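Local coordinates for protein hydrogen peroxide-inducible genes activator (Corynebacterium glutamicum, PDB 6G1D) that senses hydrogen peroxide as a LysR-type transcription factor and probably controls peroxide-responsive genes through a DNA-binding helix-turn-helix domain joined to a regulatory domain, at residues G105-A110 against R280-V285; P112-S117 against Q304-E309; K6-T11 against V46-G51; L15-T20 against T32-S37. The protein carries 1 engineered substitution. All coordinates share one frame; numbering follows the deposited sequence. Where two conformers were deposited one is given.

Contact 1 (G105-A110 against R280-V285). With SO4 (sulfate ion), chain M.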
# COMPACT_ATOMS: atom_id res chain seq x y z
N GLY B 105 -1.48 -17.54 -13.80
CA GLY B 105 -2.23 -16.50 -13.10
C GLY B 105 -3.70 -16.87 -13.20
O GLY B 105 -4.15 -17.33 -14.24
N ILE B 106 -4.44 -16.70 -12.10
CA ILE B 106 -5.89 -16.94 -12.13
C ILE B 106 -6.61 -15.89 -11.31
O ILE B 106 -6.17 -15.57 -10.21
CB ILE B 106 -6.26 -18.32 -11.57
CG1 ILE B 106 -5.38 -19.43 -12.13
CG2 ILE B 106 -7.73 -18.62 -11.84
CD1 ILE B 106 -5.62 -20.82 -11.53
N ILE B 107 -7.73 -15.41 -11.84
CA ILE B 107 -8.59 -14.46 -11.12
C ILE B 107 -9.21 -15.09 -9.85
O ILE B 107 -9.50 -16.30 -9.82
CB ILE B 107 -9.67 -13.85 -12.03
CG1 ILE B 107 -10.62 -14.91 -12.59
CG2 ILE B 107 -9.03 -13.06 -13.18
CD1 ILE B 107 -11.80 -14.33 -13.32
N PRO B 108 -9.39 -14.28 -8.78
CA PRO B 108 -9.78 -14.85 -7.49
C PRO B 108 -11.16 -15.51 -7.42
O PRO B 108 -11.38 -16.34 -6.54
CB PRO B 108 -9.77 -13.65 -6.54
CG PRO B 108 -9.07 -12.56 -7.23
CD PRO B 108 -9.02 -12.85 -8.68
N THR B 109 -12.08 -15.13 -8.31
CA THR B 109 -13.40 -15.74 -8.36
C THR B 109 -13.47 -16.97 -9.28
O THR B 109 -14.56 -17.47 -9.51
CB THR B 109 -14.50 -14.73 -8.77
OG1 THR B 109 -14.33 -14.33 -10.13
CG2 THR B 109 -14.49 -13.53 -7.83
N ALA B 110 -12.33 -17.39 -9.85
CA ALA B 110 -12.23 -18.69 -10.49
C ALA B 110 -11.25 -19.64 -9.80
O ALA B 110 -11.55 -20.85 -9.69
CB ALA B 110 -11.85 -18.54 -11.95
N ARG B 280 -20.34 -15.66 -17.65
CA ARG B 280 -19.07 -15.00 -18.02
C ARG B 280 -18.30 -15.93 -18.93
O ARG B 280 -18.44 -17.16 -18.81
CB ARG B 280 -18.24 -14.67 -16.79
CG ARG B 280 -17.82 -15.88 -15.99
CD ARG B 280 -17.03 -15.47 -14.80
NE ARG B 280 -16.62 -16.60 -14.00
CZ ARG B 280 -15.92 -16.49 -12.88
NH1 ARG B 280 -15.55 -15.29 -12.43
NH2 ARG B 280 -15.58 -17.58 -12.21
N ARG B 281 -17.54 -15.36 -19.86
CA ARG B 281 -16.68 -16.15 -20.74
C ARG B 281 -15.28 -16.17 -20.15
O ARG B 281 -14.66 -15.11 -20.00
CB ARG B 281 -16.69 -15.60 -22.17
CG ARG B 281 -15.76 -16.37 -23.11
CD ARG B 281 -16.23 -16.29 -24.54
NE ARG B 281 -17.30 -17.26 -24.82
CZ ARG B 281 -18.08 -17.23 -25.90
NH1 ARG B 281 -18.02 -16.23 -26.77
NH2 ARG B 281 -18.99 -18.18 -26.06
N ILE B 282 -14.81 -17.36 -19.81
CA ILE B 282 -13.49 -17.56 -19.27
C ILE B 282 -12.57 -18.03 -20.39
O ILE B 282 -12.99 -18.77 -21.31
CB ILE B 282 -13.51 -18.61 -18.14
CG1 ILE B 282 -14.33 -18.10 -16.98
CG2 ILE B 282 -12.11 -18.91 -17.64
CD1 ILE B 282 -13.79 -16.83 -16.30
N GLY B 283 -11.34 -17.56 -20.33
CA GLY B 283 -10.34 -17.80 -21.37
C GLY B 283 -8.94 -17.86 -20.80
O GLY B 283 -8.67 -17.42 -19.66
N LEU B 284 -8.03 -18.36 -21.62
CA LEU B 284 -6.63 -18.44 -21.27
C LEU B 284 -5.90 -17.38 -22.10
O LEU B 284 -6.03 -17.35 -23.31
CB LEU B 284 -6.11 -19.86 -21.57
CG LEU B 284 -4.77 -20.17 -20.95
CD1 LEU B 284 -4.80 -20.05 -19.43
CD2 LEU B 284 -4.33 -21.59 -21.34
N VAL B 285 -5.19 -16.50 -21.43
CA VAL B 285 -4.55 -15.37 -22.08
C VAL B 285 -3.04 -15.55 -21.99
O VAL B 285 -2.53 -15.92 -20.91
CB VAL B 285 -4.99 -14.02 -21.43
CG1 VAL B 285 -4.36 -12.84 -22.14
CG2 VAL B 285 -6.49 -13.88 -21.50
S SO4 M . -12.36 -11.46 -10.25
O1 SO4 M . -12.32 -13.11 -10.37
O2 SO4 M . -11.41 -10.53 -11.32
O3 SO4 M . -13.99 -11.14 -10.41
O4 SO4 M . -11.81 -11.18 -8.75

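Contact 2 (P112-S117 against Q304-E309)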
# COMPACT_ATOMS: atom_id res chain seq x y z
N PRO B 112 -9.99 -20.71 -6.63
CA PRO B 112 -10.21 -21.74 -5.64
C PRO B 112 -11.14 -22.86 -6.13
O PRO B 112 -11.08 -23.95 -5.59
CB PRO B 112 -10.79 -20.96 -4.46
CG PRO B 112 -11.38 -19.71 -5.09
CD PRO B 112 -10.46 -19.38 -6.19
N TYR B 113 -11.94 -22.60 -7.15
CA TYR B 113 -12.98 -23.50 -7.61
C TYR B 113 -12.52 -24.38 -8.76
O TYR B 113 -13.00 -25.50 -8.92
CB TYR B 113 -14.23 -22.71 -7.98
CG TYR B 113 -14.54 -21.63 -6.97
CD1 TYR B 113 -14.71 -20.34 -7.37
CD2 TYR B 113 -14.61 -21.90 -5.61
CE1 TYR B 113 -14.95 -19.31 -6.44
CE2 TYR B 113 -14.87 -20.91 -4.69
CZ TYR B 113 -15.02 -19.60 -5.14
OH TYR B 113 -15.26 -18.57 -4.27
N ILE B 114 -11.55 -23.89 -9.54
CA ILE B 114 -10.98 -24.66 -10.63
C ILE B 114 -9.73 -25.46 -10.17
O ILE B 114 -9.42 -26.53 -10.74
CB ILE B 114 -10.67 -23.76 -11.85
CG1 ILE B 114 -10.58 -24.58 -13.16
CG2 ILE B 114 -9.45 -22.90 -11.62
CD1 ILE B 114 -11.94 -25.06 -13.70
N LEU B 115 -9.02 -24.97 -9.14
CA LEU B 115 -7.74 -25.56 -8.77
C LEU B 115 -7.79 -27.05 -8.38
O LEU B 115 -6.92 -27.80 -8.77
CB LEU B 115 -7.05 -24.80 -7.64
CG LEU B 115 -6.30 -23.54 -8.06
CD1 LEU B 115 -5.91 -22.73 -6.82
CD2 LEU B 115 -5.14 -23.78 -8.96
N PRO B 116 -8.80 -27.47 -7.58
CA PRO B 116 -8.70 -28.88 -7.17
C PRO B 116 -8.63 -29.84 -8.34
O PRO B 116 -7.75 -30.70 -8.35
CB PRO B 116 -9.94 -29.10 -6.31
CG PRO B 116 -10.23 -27.74 -5.76
CD PRO B 116 -9.89 -26.76 -6.88
N SER B 117 -9.51 -29.67 -9.32
CA SER B 117 -9.54 -30.57 -10.49
C SER B 117 -8.36 -30.33 -11.40
O SER B 117 -7.76 -31.29 -11.90
CB SER B 117 -10.84 -30.46 -11.30
OG SER B 117 -11.96 -30.79 -10.52
N GLN B 304 -10.57 -26.89 -19.48
CA GLN B 304 -11.93 -27.21 -19.89
C GLN B 304 -12.45 -28.46 -19.20
O GLN B 304 -13.65 -28.52 -18.79
CB GLN B 304 -12.03 -27.36 -21.39
CG GLN B 304 -11.79 -26.03 -22.14
CD GLN B 304 -11.72 -26.26 -23.63
OE1 GLN B 304 -11.04 -27.20 -24.10
NE2 GLN B 304 -12.44 -25.44 -24.38
N ARG B 305 -11.57 -29.46 -19.02
CA ARG B 305 -11.95 -30.66 -18.29
C ARG B 305 -12.16 -30.37 -16.81
O ARG B 305 -13.12 -30.84 -16.21
CB ARG B 305 -10.91 -31.79 -18.50
CG ARG B 305 -10.86 -32.35 -19.91
CD ARG B 305 -9.62 -33.22 -20.13
NE ARG B 305 -9.50 -34.25 -19.09
CZ ARG B 305 -8.36 -34.85 -18.74
NH1 ARG B 305 -7.19 -34.57 -19.33
NH2 ARG B 305 -8.37 -35.76 -17.76
N ALA B 306 -11.26 -29.59 -16.22
CA ALA B 306 -11.40 -29.18 -14.82
C ALA B 306 -12.69 -28.46 -14.53
O ALA B 306 -13.33 -28.70 -13.51
CB ALA B 306 -10.20 -28.30 -14.40
N PHE B 307 -13.11 -27.59 -15.44
CA PHE B 307 -14.36 -26.87 -15.29
C PHE B 307 -15.55 -27.84 -15.33
O PHE B 307 -16.49 -27.69 -14.54
CB PHE B 307 -14.52 -25.78 -16.35
CG PHE B 307 -15.84 -25.06 -16.27
CD1 PHE B 307 -16.14 -24.28 -15.16
CD2 PHE B 307 -16.79 -25.19 -17.28
CE1 PHE B 307 -17.36 -23.63 -15.05
CE2 PHE B 307 -18.01 -24.53 -17.19
CZ PHE B 307 -18.30 -23.75 -16.08
N GLN B 308 -15.53 -28.80 -16.25
CA GLN B 308 -16.61 -29.81 -16.33
C GLN B 308 -16.74 -30.58 -15.02
O GLN B 308 -17.85 -30.87 -14.59
CB GLN B 308 -16.42 -30.79 -17.50
CG GLN B 308 -16.69 -30.18 -18.87
CD GLN B 308 -18.05 -29.44 -18.95
OE1 GLN B 308 -19.11 -30.03 -18.73
NE2 GLN B 308 -18.00 -28.14 -19.25
N GLU B 309 -15.61 -30.90 -14.40
CA GLU B 309 -15.60 -31.55 -13.10
C GLU B 309 -16.11 -30.63 -11.97
O GLU B 309 -16.79 -31.07 -11.08
CB GLU B 309 -14.19 -32.06 -12.80
CG GLU B 309 -13.82 -33.24 -13.69
CD GLU B 309 -12.38 -33.70 -13.55
OE1 GLU B 309 -11.70 -33.42 -12.51
OE2 GLU B 309 -11.92 -34.40 -14.48

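Contact 3 (K6-T11 against V46-G51)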
# COMPACT_ATOMS: atom_id res chain seq x y z
N LYS B 6 45.28 -18.61 -9.75
CA LYS B 6 44.82 -17.99 -11.00
C LYS B 6 43.88 -18.85 -11.86
O LYS B 6 42.88 -18.37 -12.36
CB LYS B 6 46.03 -17.64 -11.86
CG LYS B 6 45.75 -16.76 -13.07
CD LYS B 6 47.06 -16.20 -13.64
CE LYS B 6 46.97 -16.01 -15.14
NZ LYS B 6 46.77 -17.30 -15.85
N GLU B 7 44.20 -20.13 -12.01
CA GLU B 7 43.38 -21.04 -12.80
C GLU B 7 42.18 -21.63 -12.04
O GLU B 7 41.34 -22.27 -12.61
CB GLU B 7 44.22 -22.17 -13.39
CG GLU B 7 44.73 -21.90 -14.79
CD GLU B 7 44.67 -23.14 -15.67
OE1 GLU B 7 44.13 -24.17 -15.22
OE2 GLU B 7 45.16 -23.08 -16.83
N TYR B 8 42.15 -21.42 -10.74
CA TYR B 8 41.05 -21.88 -9.90
C TYR B 8 39.68 -21.29 -10.25
O TYR B 8 39.52 -20.09 -10.38
CB TYR B 8 41.37 -21.67 -8.42
CG TYR B 8 40.20 -21.97 -7.54
CD1 TYR B 8 39.82 -23.30 -7.25
CD2 TYR B 8 39.43 -20.93 -7.02
CE1 TYR B 8 38.72 -23.56 -6.46
CE2 TYR B 8 38.34 -21.18 -6.21
CZ TYR B 8 37.97 -22.48 -5.94
OH TYR B 8 36.87 -22.72 -5.15
N ARG B 9 38.69 -22.18 -10.40
CA ARG B 9 37.30 -21.81 -10.66
C ARG B 9 36.46 -22.51 -9.61
O ARG B 9 36.57 -23.70 -9.48
CB ARG B 9 36.85 -22.24 -12.05
CG ARG B 9 37.61 -21.58 -13.20
CD ARG B 9 37.36 -20.07 -13.26
NE ARG B 9 38.17 -19.39 -14.28
CZ ARG B 9 39.40 -18.87 -14.10
NH1 ARG B 9 40.03 -18.91 -12.92
NH2 ARG B 9 40.02 -18.30 -15.12
N PRO B 10 35.64 -21.78 -8.84
CA PRO B 10 34.81 -22.48 -7.85
C PRO B 10 33.78 -23.39 -8.52
O PRO B 10 33.36 -23.14 -9.66
CB PRO B 10 34.10 -21.36 -7.07
CG PRO B 10 34.40 -20.12 -7.76
CD PRO B 10 35.59 -20.33 -8.67
N THR B 11 33.45 -24.47 -7.84
CA THR B 11 32.39 -25.35 -8.29
C THR B 11 31.09 -24.96 -7.61
O THR B 11 31.09 -24.33 -6.55
CB THR B 11 32.69 -26.82 -7.93
OG1 THR B 11 32.82 -26.91 -6.51
CG2 THR B 11 33.99 -27.27 -8.58
N VAL B 46 37.56 -25.28 2.62
CA VAL B 46 39.00 -24.93 2.58
C VAL B 46 39.50 -24.86 1.13
O VAL B 46 40.30 -24.02 0.80
CB VAL B 46 39.86 -25.90 3.46
CG1 VAL B 46 41.36 -25.78 3.20
CG2 VAL B 46 39.55 -25.69 4.94
N ALA B 47 39.01 -25.72 0.25
CA ALA B 47 39.33 -25.66 -1.18
C ALA B 47 38.85 -24.33 -1.78
O ALA B 47 39.57 -23.70 -2.55
CB ALA B 47 38.73 -26.84 -1.94
N LEU B 48 37.64 -23.92 -1.40
CA LEU B 48 37.10 -22.63 -1.83
C LEU B 48 37.96 -21.47 -1.30
O LEU B 48 38.34 -20.58 -2.06
CB LEU B 48 35.64 -22.49 -1.40
CG LEU B 48 34.91 -21.22 -1.83
CD1 LEU B 48 34.86 -21.05 -3.34
CD2 LEU B 48 33.49 -21.26 -1.29
N GLU B 49 38.19 -21.52 -0.01
CA GLU B 49 39.00 -20.41 0.60
C GLU B 49 40.53 -20.26 0.13
O GLU B 49 41.11 -19.21 -0.29
CB GLU B 49 39.01 -20.57 2.12
CG GLU B 49 37.65 -20.37 2.75
CD GLU B 49 37.66 -20.55 4.26
OE1 GLU B 49 37.12 -19.63 4.92
OE2 GLU B 49 38.22 -21.56 4.79
N THR B 50 41.08 -21.45 -0.10
CA THR B 50 42.43 -21.51 -0.65
C THR B 50 42.45 -21.08 -2.10
O THR B 50 43.30 -20.29 -2.50
CB THR B 50 42.99 -22.93 -0.57
OG1 THR B 50 42.98 -23.34 0.78
CG2 THR B 50 44.44 -23.02 -1.13
N GLY B 51 41.51 -21.57 -2.89
CA GLY B 51 41.39 -21.20 -4.30
C GLY B 51 41.20 -19.71 -4.49
O GLY B 51 41.80 -19.11 -5.37

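Contact 4 (L15-T20 against T32-S37)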
# COMPACT_ATOMS: atom_id res chain seq x y z
N LEU B 15 30.28 -23.72 -3.62
CA LEU B 15 29.40 -22.61 -3.29
C LEU B 15 28.26 -23.06 -2.40
O LEU B 15 27.90 -22.32 -1.47
CB LEU B 15 28.90 -21.92 -4.55
CG LEU B 15 29.99 -21.18 -5.38
CD1 LEU B 15 29.33 -20.54 -6.60
CD2 LEU B 15 30.69 -20.14 -4.56
N ARG B 16 27.67 -24.24 -2.67
CA ARG B 16 26.60 -24.77 -1.80
C ARG B 16 27.12 -24.94 -0.39
O ARG B 16 26.47 -24.53 0.58
CB ARG B 16 26.03 -26.09 -2.32
CG ARG B 16 25.15 -25.86 -3.56
CD ARG B 16 24.25 -26.98 -4.05
NE ARG B 16 24.89 -27.87 -5.02
CZ ARG B 16 24.85 -27.78 -6.36
NH1 ARG B 16 24.16 -26.84 -7.03
NH2 ARG B 16 25.50 -28.72 -7.07
N THR B 17 28.31 -25.49 -0.23
CA THR B 17 28.91 -25.61 1.09
C THR B 17 29.04 -24.28 1.79
O THR B 17 28.67 -24.16 2.95
CB THR B 17 30.29 -26.33 1.03
OG1 THR B 17 30.09 -27.70 0.82
CG2 THR B 17 31.07 -26.17 2.33
N PHE B 18 29.58 -23.29 1.11
CA PHE B 18 29.73 -21.95 1.71
C PHE B 18 28.39 -21.37 2.15
O PHE B 18 28.24 -20.88 3.26
CB PHE B 18 30.42 -21.02 0.68
CG PHE B 18 30.40 -19.57 1.02
CD1 PHE B 18 30.69 -19.12 2.31
CD2 PHE B 18 30.13 -18.62 0.04
CE1 PHE B 18 30.70 -17.78 2.60
CE2 PHE B 18 30.12 -17.28 0.34
CZ PHE B 18 30.40 -16.88 1.62
N VAL B 19 27.42 -21.40 1.26
CA VAL B 19 26.12 -20.77 1.52
C VAL B 19 25.41 -21.49 2.69
O VAL B 19 24.87 -20.85 3.58
CB VAL B 19 25.28 -20.76 0.22
CG1 VAL B 19 23.82 -20.48 0.48
CG2 VAL B 19 25.85 -19.74 -0.77
N THR B 20 25.48 -22.80 2.62
CA THR B 20 24.90 -23.61 3.69
C THR B 20 25.45 -23.40 5.20
O THR B 20 24.85 -23.12 6.28
CB THR B 20 25.01 -25.08 3.33
OG1 THR B 20 24.26 -25.33 2.15
CG2 THR B 20 24.47 -25.92 4.42
N THR B 32 24.97 -32.16 7.58
CA THR B 32 23.77 -33.03 7.53
C THR B 32 22.81 -32.48 6.48
O THR B 32 22.21 -33.24 5.75
CB THR B 32 23.07 -33.15 8.90
OG1 THR B 32 22.68 -31.85 9.35
CG2 THR B 32 24.00 -33.78 9.94
N LYS B 33 22.70 -31.16 6.38
CA LYS B 33 21.84 -30.56 5.34
C LYS B 33 22.24 -30.98 3.92
O LYS B 33 21.41 -31.19 3.08
CB LYS B 33 21.79 -29.03 5.45
CG LYS B 33 20.69 -28.44 4.61
CD LYS B 33 20.19 -27.12 5.16
CE LYS B 33 19.00 -26.60 4.34
NZ LYS B 33 18.22 -25.60 5.10
N LEU B 34 23.55 -31.10 3.69
CA LEU B 34 24.10 -31.47 2.38
C LEU B 34 24.35 -32.95 2.21
O LEU B 34 24.84 -33.37 1.16
CB LEU B 34 25.43 -30.69 2.15
CG LEU B 34 25.23 -29.13 2.09
CD1 LEU B 34 26.53 -28.39 2.17
CD2 LEU B 34 24.45 -28.77 0.82
N SER B 35 23.99 -33.76 3.21
CA SER B 35 24.21 -35.22 3.19
C SER B 35 25.68 -35.60 2.95
O SER B 35 25.97 -36.49 2.17
CB SER B 35 23.30 -35.89 2.15
OG SER B 35 21.96 -35.53 2.36
N ILE B 36 26.59 -34.90 3.62
CA ILE B 36 28.01 -35.23 3.57
C ILE B 36 28.57 -35.23 4.97
O ILE B 36 27.95 -34.72 5.90
CB ILE B 36 28.81 -34.22 2.70
CG1 ILE B 36 28.70 -32.78 3.25
CG2 ILE B 36 28.35 -34.32 1.25
CD1 ILE B 36 29.36 -31.75 2.33
N SER B 37 29.76 -35.78 5.12
CA SER B 37 30.46 -35.79 6.40
C SER B 37 31.04 -34.41 6.70
O SER B 37 31.23 -33.60 5.80
CB SER B 37 31.61 -36.81 6.33
OG SER B 37 32.62 -36.34 5.44

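Contact 1 (G105-A110 against R280-V285)
R280 reaches across to the loop 107-110 and grips T109 end-on. Its CB points toward that loop. CG sits between the backbone N and the carbonyl carbon (chi1 62°), a crowded position. From CG to NE the chain is fully extended, which carries the charged tip over to T109. At the tip, CD1 of I282 covers one face of the guanidinium, 3.6 Å above its plane and offset toward the rim. CD1 of I107 also lies near the tip, 4.0 Å from R280 NH1, as the two side chains slide past each other. NH1 donates to T109 OG1 at 2.8 Å, with the acceptor in the guanidinium plane.

This is the regulatory domain of a LysR-type protein, with the fold of periplasmic binding proteins. Strand 100-106 ends here and turns into helix 111-125. The turn is closed by a backbone bond from A110 N to I107 O. R280 belongs to strand 267-287 of the same mixed sheet.

NH2 donates to T109 O at 2.9 Å, with an N-H...O angle of 162°. The donor stands well above the carbonyl plane, and A110 CB is 3.9 Å from the same nitrogen. E172 takes a salt bridge from NH2 as well. On the loop, T109 N donates to O1 of a sulfate ion, probably from the crystallisation liquor, at 2.9 Å. T109 OG1 lies doubtfully close to that oxygen. H207 ND1, S208 N and L209 N also hydrogen-bond the sulfate. S208 is probably the engineered residue, in place of the peroxide-sensing cysteine, so the ion probably marks the sensing site.

Contact 2 (P112-S117 against Q304-E309)
I114 and S117 of helix 112-117 meet A306, F307 and E309 of helix 304-309. The apolar part centres on I114. Its CG1 is anti to the backbone N (chi1 -158°), and this sends CD1 out to the neighbouring helix, although CB itself does not point there. CD1 then lies 3.7 Å from A306 CB and 3.8 Å from F307 CB. It comes closest to the backbone, 3.3 Å from F307 N, so a methyl group rests directly on the helix surface. F307 touches I114 through its backbone and CB; its ring stacks with Y170 of strand 164-179.

Small groups bring the backbones together at S117. Its CB is 3.8 Å from A306 CB, and the two CA atoms are 4.9 Å apart. The short axes pass within 8.3 Å and cross steeply, at 107°. Both helices belong to the LysR regulatory domain, and each follows a strand of its central sheet: helix 111-125 comes after strand 100-106 and helix 293-316 after strand 267-287. Helix 112-117 is kinked: P116, a proline, has no N-H to give, and S117 N also makes no bond to the turn before.

The polar part is slight. S117 OG gives a weak hydrogen bond to E309 OE1 at 3.3 Å, at the solvent edge of the interface. The E309 chain is extended beyond CG, and S117 OG also sits 3.4 Å from its CB. Beside this contact, P112 O accepts a hydrogen bond from Q242 of the second subunit.

Contact 3 (K6-T11 against V46-G51)
Y8 lies in the N-terminal tail that leads into helix 12-24 of the winged helix-turn-helix, and its ring covers the C-terminal end of the recognition helix 38-52. G51 meets it face-on. CA of G51 is 3.5 Å from the ring centroid and 18° off the ring normal, a CH-pi contact. Having no side chain, G51 lets the ring settle directly onto the helix backbone: Y8 CD2 is 3.3 Å from G51 C. The opposite ring face is covered by the tail itself, where P10 N stands 3.7 Å above the plane near the rim. The ring is thus held between helix and tail.

Y8 CG is anti to the backbone N (chi1 173°), which lays the ring along the helix so that its hydroxyl arrives over L48. There Y8 OH touches L48 CD1 at 3.2 Å. The polar partner of the hydroxyl is Q14 OE1 on helix 12-24, to which it is hydrogen-bonded.

Across the interface the segments 6-11 and 46-51 make no hydrogen bond. The tail is braced within itself: R9 NH1 donates both to K6 O and to Y8 O, each acceptor near the guanidinium plane. R9 and P10 also pack on L88 and F87 of the third subunit. L48 serves the tail a second time, its CD1 lying 3.8 Å from P10 CB.

Contact 4 (L15-T20 against T32-S37)
L34 and T20 point at each other tip to tip, T20 taken in one of its two modelled conformers. T17, one helical turn earlier, crosses the leucine at about a right angle. The leucine side chain meets the helix 15-20 between these two threonines. CG of L34 is anti to its carbonyl carbon (chi1 -63°), and both of its methyls reach the helix. CD2 lies 3.7 Å from T20 OG1. CD1 goes deeper, to 3.8 Å from T17 CA, and it also approaches the carbonyl oxygen of R16.

In that conformer T20 OG1 is hydrogen-bonded to R16 O at 2.8 Å. The donor lies above the carbonyl plane. R16 O also takes the backbone N-H of T20, so two donors share it. The bond turns the hydroxyl back to its own helix, and the CG2 methyl faces K33 CB at 4.2 Å. No hydrogen bond crosses between the segments. The charged end of K33 pairs with E196 of the second subunit.

I36 adds a looser contact, CD1 to T17 OG1 at 4.4 Å. Between L34 and I36, S35 takes positive phi in a Schellman motif that ends helix 27-33. S37 then caps the N-terminus of helix 38-52, its OG accepting from S40 N. L34 also touches L41 of that helix. This turn between two helices, with its leucine tucked against a preceding helix, is the helix-turn-helix of the LysR DNA-binding domain.

Overall arrangement
The contacts fall into two groups, one in each domain. Contacts 1 and 2 lie in the regulatory domain with centres about 12 Å apart, and they touch where I106 CD1 meets L115 CD2 at 4.0 Å. Each strand of contact 1 is followed in the chain by one of the two helices of contact 2. The sulfate lies at contact 1, probably at the sensing site, with contact 2 next to it. Contacts 3 and 4 are far from it, in the DNA-binding domain, with centres about 16 Å apart. L48 CD2 packs on F18 CB at 3.7 Å, and both contacts touch the third subunit. Between contacts 2 and 4 the nearest atoms are about 27 Å apart.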